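Long-range contacts in cysteine desulfurase (Fervidobacterium islandicum, PDB 6A6E), which catalyses the pyridoxal-phosphate-dependent removal of sulfur from cysteine, yielding alanine, and probably supplies that sulfur to iron-sulfur cluster assembly: residues Arg83-Asn88 against Leu296-Asp301; Gln213-Lys218 against His235-Pro240; Glu309-His314 against Val401-Thr406. All blocks are in the same frame, centred on the assembly; numbering follows the deposited sequence.

How the interactions relate
Interaction 2 carries the cofactor lysine and lies between the other two, its centre about 12 Å from the centre of each. Interactions 1 and 3 do not touch: their centres are about 19 Å apart and their nearest atoms about 7 Å, although helices 290-306 and 308-327 follow one another in the chain. Both reach the loops of interaction 2 directly. Thr299 CG2 of interaction 1 packs at 3.7 Å on Leu238 CB, while Tyr402 OH of interaction 3 makes a probable hydrogen bond of 2.6 Å to Pro216 O. The side chains of Leu296 and Tyr402 lie about 11 and 12 Å from a bound pyridoxal phosphate, so both outer contacts stand back from the cofactor and meet the loops that hold it.

Interaction 1. Residues Arg83-Asn88 against Leu296-Asp301; sequences REKVAN and LGYTID
Lys85 reaches across to Asp301, and the two side chains meet at about a right angle in a salt bridge of 2.8 Å between Lys85 NZ and Asp301 OD2. The ammonium approaches OD2 on its syn side, 20° out of the carboxylate plane. The methylene chain contributes as well: Lys85 CD lies 3.3 Å from Asp301 OD1 and 3.5 Å from Gly297 O, passing over a position that has no side chain to stand in its way. Tyr298 CE1 also comes within 3.6 Å of Lys85 NZ. Lys85 CG lies anti to the carbonyl carbon (chi1 -60°), and the chain is extended beyond it, which carries the amine to the far helix. Deeper in, the contact turns apolar. Val86 CG2 meets Ile300 CD1 at 3.7 Å and Leu296 CD2 at 4.0 Å, crossing each side chain nearly at a right angle. The axes of the two short helical segments run at 44° to each other and come within 8.8 Å, with Lys85 opposite Gly297. Val86 and Leu296 both rest on Val245 of strand 244-248, and Val86 also touches Ile97 of strand 97-100; Tyr298 and Thr299 touch helix 47-59, so helix 290-306 packs against both helices 70-90 and 47-59.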
loop_
_atom_site.group_PDB
_atom_site.type_symbol
_atom_site.label_atom_id
_atom_site.label_comp_id
_atom_site.label_asym_id
_atom_site.label_seq_id
_atom_site.Cartn_x
_atom_site.Cartn_y
_atom_site.Cartn_z
ATOM N N ARG A 83 8.124 -13.486 1.377
ATOM C CA ARG A 83 7.814 -13.763 -0.006
ATOM C C ARG A 83 7.760 -15.288 -0.216
ATOM O O ARG A 83 6.863 -15.837 -0.924
ATOM C CB ARG A 83 8.847 -13.142 -0.963
ATOM C CG ARG A 83 8.431 -13.191 -2.433
ATOM C CD ARG A 83 9.545 -12.805 -3.412
ATOM N NE ARG A 83 10.147 -11.506 -3.081
ATOM C CZ ARG A 83 9.606 -10.301 -3.297
ATOM N NH1 ARG A 83 8.401 -10.162 -3.874
ATOM N NH2 ARG A 83 10.271 -9.213 -2.939
ATOM N N GLU A 84 8.730 -15.963 0.399
ATOM C CA GLU A 84 8.815 -17.422 0.289
ATOM C C GLU A 84 7.635 -18.167 0.956
ATOM O O GLU A 84 7.107 -19.169 0.429
ATOM C CB GLU A 84 10.209 -17.863 0.770
ATOM C CG GLU A 84 10.409 -19.382 0.936
ATOM C CD GLU A 84 10.587 -20.194 -0.376
ATOM O OE1 GLU A 84 11.056 -21.369 -0.274
ATOM O OE2 GLU A 84 10.269 -19.697 -1.493
ATOM N N LYS A 85 7.214 -17.699 2.109
ATOM C CA LYS A 85 6.029 -18.283 2.753
ATOM C C LYS A 85 4.786 -18.154 1.877
ATOM O O LYS A 85 3.990 -19.098 1.797
ATOM C CB LYS A 85 5.756 -17.646 4.092
ATOM C CG LYS A 85 6.883 -17.801 5.079
ATOM C CD LYS A 85 6.588 -16.993 6.347
ATOM C CE LYS A 85 7.793 -16.956 7.313
ATOM N NZ LYS A 85 7.542 -16.238 8.571
ATOM N N VAL A 86 4.652 -17.025 1.171
ATOM C CA VAL A 86 3.503 -16.813 0.301
ATOM C C VAL A 86 3.643 -17.755 -0.934
ATOM O O VAL A 86 2.669 -18.357 -1.390
ATOM C CB VAL A 86 3.368 -15.327 -0.129
ATOM C CG1 VAL A 86 2.407 -15.178 -1.265
ATOM C CG2 VAL A 86 2.987 -14.449 1.063
ATOM N N ALA A 87 4.838 -17.833 -1.493
ATOM C CA ALA A 87 5.080 -18.700 -2.634
ATOM C C ALA A 87 4.763 -20.158 -2.222
ATOM O O ALA A 87 4.087 -20.846 -2.957
ATOM C CB ALA A 87 6.540 -18.576 -3.129
ATOM N N ASN A 88 5.198 -20.600 -1.050
ATOM C CA ASN A 88 4.921 -22.004 -0.662
ATOM C C ASN A 88 3.425 -22.201 -0.454
ATOM O O ASN A 88 2.904 -23.217 -0.787
ATOM C CB ASN A 88 5.630 -22.433 0.620
ATOM C CG ASN A 88 7.175 -22.495 0.466
ATOM O OD1 ASN A 88 7.711 -22.506 -0.645
ATOM N ND2 ASN A 88 7.876 -22.489 1.595
ATOM N N LEU A 296 1.930 -10.628 6.859
ATOM C CA LEU A 296 1.233 -11.599 6.057
ATOM C C LEU A 296 1.877 -12.997 6.162
ATOM O O LEU A 296 1.194 -14.021 6.235
ATOM C CB LEU A 296 1.106 -11.168 4.605
ATOM C CG LEU A 296 0.383 -12.116 3.644
ATOM C CD1 LEU A 296 -1.052 -12.307 4.098
ATOM C CD2 LEU A 296 0.385 -11.589 2.252
ATOM N N GLY A 297 3.188 -13.011 6.064
ATOM C CA GLY A 297 3.981 -14.219 6.285
ATOM C C GLY A 297 3.671 -14.880 7.631
ATOM O O GLY A 297 3.477 -16.080 7.698
ATOM N N TYR A 298 3.587 -14.073 8.685
ATOM C CA TYR A 298 3.241 -14.590 9.996
ATOM C C TYR A 298 1.794 -15.076 10.110
ATOM O O TYR A 298 1.539 -16.029 10.837
ATOM C CB TYR A 298 3.535 -13.565 11.070
ATOM C CG TYR A 298 5.017 -13.306 11.284
ATOM C CD1 TYR A 298 5.948 -14.332 11.263
ATOM C CD2 TYR A 298 5.468 -12.034 11.594
ATOM C CE1 TYR A 298 7.285 -14.080 11.495
ATOM C CE2 TYR A 298 6.813 -11.783 11.815
ATOM C CZ TYR A 298 7.697 -12.796 11.748
ATOM O OH TYR A 298 9.010 -12.497 12.002
ATOM N N THR A 299 0.872 -14.435 9.380
ATOM C CA THR A 299 -0.496 -14.915 9.237
ATOM C C THR A 299 -0.576 -16.279 8.589
ATOM O O THR A 299 -1.269 -17.200 9.072
ATOM C CB THR A 299 -1.309 -13.876 8.436
ATOM O OG1 THR A 299 -1.192 -12.607 9.109
ATOM C CG2 THR A 299 -2.701 -14.241 8.290
ATOM N N ILE A 300 0.149 -16.442 7.509
ATOM C CA ILE A 300 0.247 -17.730 6.869
ATOM C C ILE A 300 0.888 -18.757 7.835
ATOM O O ILE A 300 0.403 -19.894 7.870
ATOM C CB ILE A 300 0.996 -17.630 5.536
ATOM C CG1 ILE A 300 0.143 -16.873 4.506
ATOM C CG2 ILE A 300 1.265 -18.994 4.921
ATOM C CD1 ILE A 300 0.958 -16.515 3.291
ATOM N N ASP A 301 1.955 -18.404 8.592
ATOM C CA ASP A 301 2.463 -19.354 9.567
ATOM C C ASP A 301 1.372 -19.779 10.571
ATOM O O ASP A 301 1.298 -20.949 10.947
ATOM C CB ASP A 301 3.653 -18.836 10.398
ATOM C CG ASP A 301 4.914 -18.539 9.559
ATOM O OD1 ASP A 301 5.076 -19.111 8.445
ATOM O OD2 ASP A 301 5.730 -17.740 10.049
#

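Interaction 2. Residues Gln213-Lys218 against His235-Pro240; sequences QLVPHK and HKILGP. With PLP (pyridoxal-5'-phosphate), chain E.
The internal aldimine of this enzyme joins Lys236 to pyridoxal phosphate, and Gln213 meets that linkage from the facing loop. Lys236 NZ is bonded covalently to PLP C4A at 1.3 Å; with CG anti to the carbonyl carbon (chi1 -67°), the chain beyond runs fully extended toward the cofactor. Gln213, bent at chi2, brings its amide obliquely to the lysine chain and donates from NE2 to PLP O3; the modelled 2.5 Å is unusually short, and its exact length is doubtful. The same NE2 lies 3.3 Å from Lys236 NZ without bonding to it, and Ala40 O is its other acceptor. This is the arrangement of class V aminotransferase relatives, fold-type I enzymes in which loops following strands 206-210 and 229-233 of the large sheet line the pocket. At the phosphate end, His235 NE2 donates to PLP O3P at 2.8 Å, in an N-H...O angle of 156°, while Ser42 OG holds ND1 and so helps fix the ring's rotation. At the backbone of Lys236, the Pro216 ring packs on the carbonyl, its CB 3.4 Å from Lys236 O. Ile237 CB packs against Pro216 CB at 4.1 Å, and Ile237 CD1 lies 4.3 Å from Val215 CG1. Thr287 of the second subunit also hydrogen-bonds the cofactor.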
loop_
_atom_site.group_PDB
_atom_site.type_symbol
_atom_site.label_atom_id
_atom_site.label_comp_id
_atom_site.label_asym_id
_atom_site.label_seq_id
_atom_site.Cartn_x
_atom_site.Cartn_y
_atom_site.Cartn_z
ATOM N N GLN A 213 -11.778 -13.538 -2.318
ATOM C CA GLN A 213 -12.688 -14.272 -1.414
ATOM C C GLN A 213 -12.308 -15.747 -1.300
ATOM O O GLN A 213 -12.641 -16.375 -0.309
ATOM C CB GLN A 213 -14.134 -14.264 -1.868
ATOM C CG GLN A 213 -14.861 -12.997 -1.798
ATOM C CD GLN A 213 -15.017 -12.470 -0.395
ATOM O OE1 GLN A 213 -15.157 -13.234 0.586
ATOM N NE2 GLN A 213 -14.978 -11.137 -0.284
ATOM N N LEU A 214 -11.663 -16.296 -2.327
ATOM C CA LEU A 214 -11.322 -17.724 -2.388
ATOM C C LEU A 214 -10.117 -18.087 -1.545
ATOM O O LEU A 214 -10.116 -19.079 -0.737
ATOM C CB LEU A 214 -11.062 -18.089 -3.848
ATOM C CG LEU A 214 -10.709 -19.552 -4.138
ATOM C CD1 LEU A 214 -11.921 -20.412 -3.811
ATOM C CD2 LEU A 214 -10.269 -19.775 -5.582
ATOM N N VAL A 215 -9.053 -17.294 -1.691
ATOM C CA VAL A 215 -7.748 -17.678 -1.100
ATOM C C VAL A 215 -7.792 -17.811 0.413
ATOM O O VAL A 215 -7.115 -18.664 0.977
ATOM C CB VAL A 215 -6.627 -16.704 -1.581
ATOM C CG1 VAL A 215 -5.368 -16.753 -0.681
ATOM C CG2 VAL A 215 -6.310 -16.977 -3.047
ATOM N N PRO A 216 -8.587 -16.986 1.100
ATOM C CA PRO A 216 -8.616 -17.089 2.558
ATOM C C PRO A 216 -9.128 -18.404 3.159
ATOM O O PRO A 216 -8.846 -18.690 4.320
ATOM C CB PRO A 216 -9.610 -15.991 2.953
ATOM C CG PRO A 216 -9.509 -14.970 1.860
ATOM C CD PRO A 216 -9.352 -15.814 0.628
ATOM N N HIS A 217 -9.933 -19.148 2.438
ATOM C CA HIS A 217 -10.555 -20.331 3.068
ATOM C C HIS A 217 -10.427 -21.593 2.233
ATOM O O HIS A 217 -10.881 -22.656 2.678
ATOM C CB HIS A 217 -12.047 -20.109 3.337
ATOM C CG HIS A 217 -12.834 -20.050 2.091
ATOM N ND1 HIS A 217 -13.397 -21.175 1.523
ATOM C CD2 HIS A 217 -13.151 -19.010 1.282
ATOM C CE1 HIS A 217 -13.989 -20.840 0.384
ATOM N NE2 HIS A 217 -13.862 -19.531 0.212
ATOM N N LYS A 218 -9.793 -21.505 1.072
ATOM C CA LYS A 218 -9.641 -22.693 0.295
ATOM C C LYS A 218 -8.264 -22.801 -0.302
ATOM O O LYS A 218 -7.710 -21.817 -0.840
ATOM C CB LYS A 218 -10.681 -22.709 -0.797
ATOM C CG LYS A 218 -10.580 -23.945 -1.651
ATOM C CD LYS A 218 -11.653 -24.001 -2.692
ATOM C CE LYS A 218 -11.919 -25.437 -2.958
ATOM N NZ LYS A 218 -12.774 -25.433 -4.157
ATOM N N HIS A 235 -5.826 -8.489 3.981
ATOM C CA HIS A 235 -6.745 -8.116 5.097
ATOM C C HIS A 235 -7.939 -9.071 5.209
ATOM O O HIS A 235 -8.570 -9.099 6.277
ATOM C CB HIS A 235 -7.255 -6.658 5.072
ATOM C CG HIS A 235 -8.139 -6.343 3.898
ATOM N ND1 HIS A 235 -9.520 -6.346 3.984
ATOM C CD2 HIS A 235 -7.831 -5.979 2.622
ATOM C CE1 HIS A 235 -10.021 -6.055 2.788
ATOM N NE2 HIS A 235 -9.008 -5.843 1.946
ATOM N N LYS A 236 -8.208 -9.810 4.120
ATOM C CA LYS A 236 -9.218 -10.837 4.081
ATOM C C LYS A 236 -8.807 -12.236 4.539
ATOM O O LYS A 236 -9.682 -13.105 4.667
ATOM C CB LYS A 236 -9.918 -10.920 2.716
ATOM C CG LYS A 236 -10.766 -9.670 2.433
ATOM C CD LYS A 236 -11.549 -9.811 1.131
ATOM C CE LYS A 236 -12.220 -8.507 0.780
ATOM N NZ LYS A 236 -12.823 -8.623 -0.587
ATOM N N ILE A 237 -7.528 -12.411 4.890
ATOM C CA ILE A 237 -7.028 -13.654 5.408
ATOM C C ILE A 237 -6.364 -13.470 6.764
ATOM O O ILE A 237 -5.232 -13.952 6.974
ATOM C CB ILE A 237 -6.132 -14.322 4.328
ATOM C CG1 ILE A 237 -5.762 -15.763 4.719
ATOM C CG2 ILE A 237 -4.904 -13.516 3.984
ATOM C CD1 ILE A 237 -5.043 -16.564 3.630
ATOM N N LEU A 238 -6.992 -12.701 7.653
ATOM C CA LEU A 238 -6.439 -12.356 8.969
ATOM C C LEU A 238 -5.244 -11.425 8.945
ATOM O O LEU A 238 -4.696 -11.077 9.988
ATOM C CB LEU A 238 -6.047 -13.610 9.790
ATOM C CG LEU A 238 -7.046 -14.746 9.854
ATOM C CD1 LEU A 238 -6.402 -15.913 10.570
ATOM C CD2 LEU A 238 -8.275 -14.310 10.631
ATOM N N GLY A 239 -4.885 -10.916 7.770
ATOM C CA GLY A 239 -3.645 -10.182 7.631
ATOM C C GLY A 239 -3.730 -8.698 7.796
ATOM O O GLY A 239 -4.819 -8.126 7.964
ATOM N N PRO A 240 -2.576 -8.056 7.760
ATOM C CA PRO A 240 -2.480 -6.603 7.801
ATOM C C PRO A 240 -3.251 -5.945 6.679
ATOM O O PRO A 240 -3.520 -6.564 5.661
ATOM C CB PRO A 240 -0.973 -6.325 7.664
ATOM C CG PRO A 240 -0.235 -7.641 7.731
ATOM C CD PRO A 240 -1.269 -8.704 7.424
HETATM N N1 PLP E . -12.772 -8.979 -5.454
HETATM C C2 PLP E . -13.462 -9.688 -4.600
HETATM C C2A PLP E . -14.263 -10.858 -5.062
HETATM C C3 PLP E . -13.447 -9.256 -3.202
HETATM O O3 PLP E . -14.167 -9.945 -2.334
HETATM C C4 PLP E . -12.624 -8.122 -2.785
HETATM C C4A PLP E . -12.481 -7.694 -1.407
HETATM C C5 PLP E . -11.919 -7.381 -3.836
HETATM C C6 PLP E . -12.054 -7.875 -5.098
HETATM C C5A PLP E . -11.101 -6.119 -3.545
HETATM O O4P PLP E . -10.135 -6.140 -2.505
HETATM P P PLP E . -9.369 -4.855 -1.878
HETATM O O1P PLP E . -8.520 -4.252 -2.924
HETATM O O2P PLP E . -10.517 -4.036 -1.361
HETATM O O3P PLP E . -8.556 -5.537 -0.820
#

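Interaction 3. Residues Glu309-His314 against Val401-Thr406; sequences EKVEKH and VYLYNT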
loop_
_atom_site.group_PDB
_atom_site.type_symbol
_atom_site.label_atom_id
_atom_site.label_comp_id
_atom_site.label_asym_id
_atom_site.label_seq_id
_atom_site.Cartn_x
_atom_site.Cartn_y
_atom_site.Cartn_z
ATOM N N GLU A 309 -6.049 -27.173 5.907
ATOM C CA GLU A 309 -7.130 -28.119 5.560
ATOM C C GLU A 309 -8.244 -28.135 6.620
ATOM O O GLU A 309 -9.393 -28.168 6.287
ATOM C CB GLU A 309 -6.625 -29.575 5.256
ATOM C CG GLU A 309 -7.702 -30.514 4.665
ATOM C CD GLU A 309 -8.336 -30.014 3.338
ATOM O OE1 GLU A 309 -7.604 -29.377 2.522
ATOM O OE2 GLU A 309 -9.562 -30.245 3.099
ATOM N N LYS A 310 -7.900 -28.075 7.884
ATOM C CA LYS A 310 -8.898 -27.898 8.871
ATOM C C LYS A 310 -9.625 -26.547 8.731
ATOM O O LYS A 310 -10.835 -26.475 8.935
ATOM C CB LYS A 310 -8.300 -28.046 10.245
ATOM C CG LYS A 310 -7.817 -29.469 10.552
ATOM C CD LYS A 310 -7.087 -29.477 11.882
ATOM C CE LYS A 310 -6.907 -30.852 12.475
ATOM N NZ LYS A 310 -6.673 -30.711 13.950
ATOM N N VAL A 311 -8.902 -25.471 8.368
ATOM C CA VAL A 311 -9.532 -24.160 8.229
ATOM C C VAL A 311 -10.602 -24.275 7.162
ATOM O O VAL A 311 -11.725 -23.858 7.366
ATOM C CB VAL A 311 -8.481 -23.041 7.898
ATOM C CG1 VAL A 311 -9.166 -21.735 7.502
ATOM C CG2 VAL A 311 -7.561 -22.818 9.102
ATOM N N GLU A 312 -10.241 -24.889 6.041
ATOM C CA GLU A 312 -11.088 -25.043 4.943
ATOM C C GLU A 312 -12.320 -25.876 5.250
ATOM O O GLU A 312 -13.442 -25.453 4.904
ATOM C CB GLU A 312 -10.312 -25.611 3.771
ATOM C CG GLU A 312 -11.160 -25.930 2.572
ATOM C CD GLU A 312 -10.378 -26.477 1.382
ATOM O OE1 GLU A 312 -9.136 -26.248 1.180
ATOM O OE2 GLU A 312 -11.064 -27.103 0.556
ATOM N N LYS A 313 -12.123 -27.022 5.913
ATOM C CA LYS A 313 -13.244 -27.865 6.357
ATOM C C LYS A 313 -14.160 -27.168 7.337
ATOM O O LYS A 313 -15.356 -27.314 7.221
ATOM C CB LYS A 313 -12.754 -29.192 7.000
ATOM C CG LYS A 313 -12.347 -30.271 6.006
ATOM C CD LYS A 313 -13.593 -31.053 5.550
ATOM C CE LYS A 313 -13.334 -32.104 4.463
ATOM N NZ LYS A 313 -13.209 -31.507 3.094
ATOM N N HIS A 314 -13.606 -26.452 8.318
ATOM C CA HIS A 314 -14.410 -25.736 9.285
ATOM C C HIS A 314 -15.297 -24.705 8.593
ATOM O O HIS A 314 -16.520 -24.694 8.791
ATOM C CB HIS A 314 -13.553 -25.094 10.344
ATOM C CG HIS A 314 -14.307 -24.220 11.294
ATOM N ND1 HIS A 314 -15.309 -24.694 12.112
ATOM C CD2 HIS A 314 -14.170 -22.907 11.601
ATOM C CE1 HIS A 314 -15.765 -23.715 12.870
ATOM N NE2 HIS A 314 -15.093 -22.617 12.585
ATOM N N VAL A 401 -18.985 -16.029 6.854
ATOM C CA VAL A 401 -18.352 -16.756 7.943
ATOM C C VAL A 401 -16.858 -16.960 7.686
ATOM O O VAL A 401 -16.413 -16.992 6.530
ATOM C CB VAL A 401 -18.999 -18.156 8.202
ATOM C CG1 VAL A 401 -20.399 -18.005 8.716
ATOM C CG2 VAL A 401 -19.079 -19.003 6.924
ATOM N N TYR A 402 -16.116 -17.125 8.790
ATOM C CA TYR A 402 -14.700 -17.443 8.697
ATOM C C TYR A 402 -14.259 -18.197 9.966
ATOM O O TYR A 402 -15.097 -18.680 10.748
ATOM C CB TYR A 402 -13.871 -16.141 8.467
ATOM C CG TYR A 402 -12.460 -16.388 7.898
ATOM C CD1 TYR A 402 -12.273 -17.161 6.773
ATOM C CD2 TYR A 402 -11.347 -15.813 8.456
ATOM C CE1 TYR A 402 -11.031 -17.385 6.226
ATOM C CE2 TYR A 402 -10.079 -16.030 7.913
ATOM C CZ TYR A 402 -9.927 -16.829 6.803
ATOM O OH TYR A 402 -8.679 -17.040 6.272
ATOM N N LEU A 403 -12.948 -18.298 10.166
ATOM C CA LEU A 403 -12.326 -19.245 11.062
ATOM C C LEU A 403 -12.895 -19.291 12.475
ATOM O O LEU A 403 -13.178 -20.387 13.008
ATOM C CB LEU A 403 -10.823 -18.905 11.177
ATOM C CG LEU A 403 -10.010 -19.735 12.152
ATOM C CD1 LEU A 403 -10.116 -21.183 11.716
ATOM C CD2 LEU A 403 -8.563 -19.329 12.211
ATOM N N TYR A 404 -13.006 -18.107 13.083
ATOM C CA TYR A 404 -13.368 -17.898 14.454
ATOM C C TYR A 404 -14.933 -17.840 14.622
ATOM O O TYR A 404 -15.426 -17.472 15.687
ATOM C CB TYR A 404 -12.701 -16.586 15.006
ATOM C CG TYR A 404 -12.715 -15.450 13.962
ATOM C CD1 TYR A 404 -13.929 -14.893 13.506
ATOM C CD2 TYR A 404 -11.532 -15.025 13.362
ATOM C CE1 TYR A 404 -13.963 -13.924 12.507
ATOM C CE2 TYR A 404 -11.533 -14.063 12.324
ATOM C CZ TYR A 404 -12.740 -13.516 11.907
ATOM O OH TYR A 404 -12.752 -12.622 10.903
ATOM N N ASN A 405 -15.696 -18.135 13.598
ATOM C CA ASN A 405 -17.152 -18.205 13.758
ATOM C C ASN A 405 -17.607 -19.612 14.222
ATOM O O ASN A 405 -16.887 -20.595 14.079
ATOM C CB ASN A 405 -17.907 -17.816 12.478
ATOM C CG ASN A 405 -17.833 -16.327 12.174
ATOM O OD1 ASN A 405 -17.415 -15.952 11.059
ATOM N ND2 ASN A 405 -18.217 -15.461 13.149
ATOM N N THR A 406 -18.799 -19.669 14.800
ATOM C CA THR A 406 -19.384 -20.908 15.351
ATOM C C THR A 406 -20.797 -21.118 14.849
ATOM O O THR A 406 -21.421 -20.224 14.252
ATOM C CB THR A 406 -19.447 -20.865 16.897
ATOM O OG1 THR A 406 -20.398 -19.876 17.314
ATOM C CG2 THR A 406 -18.060 -20.591 17.492
#
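His314 NE2 lies between two backbone carbonyls of the loop 401-406. It donates a hydrogen bond of 3.1 Å to Asn405 O, bent at the hydrogen to 138°; the acceptor is close to the imidazole plane, and the donor is tilted 18° from the carbonyl plane. Leu403 O lies 3.0 Å from the same NE2, also at the ring edge. CG of His314 is anti to the backbone N (chi1 174°), which directs the ring off helix 308-327 toward the loop. On the other ring nitrogen, ND1, a hydrogen bond to Glu317 OE2 helps fix the imidazole's rotation, together with the NE2 bond, and would probably polarise it. An alanine here would probably leave Asn405 O without its imidazole donor and Glu317 without this partner, and open a gap between helix and loop. One helical turn earlier, Val311 CG2 packs on Leu403 CD1 at 4.0 Å, the two side chains crossing at about a right angle; both also touch Ile306. The loop is braced from within, since Asn405 OD1 accepts from Tyr402 N at 2.9 Å, on a lone pair in the carbonyl plane, and Asn405 N returns a bond of 3.0 Å to Tyr402 O. That second bond closes a type I beta turn, which leads from strand 396-400 to Thr406, the N-cap of helix 407-423.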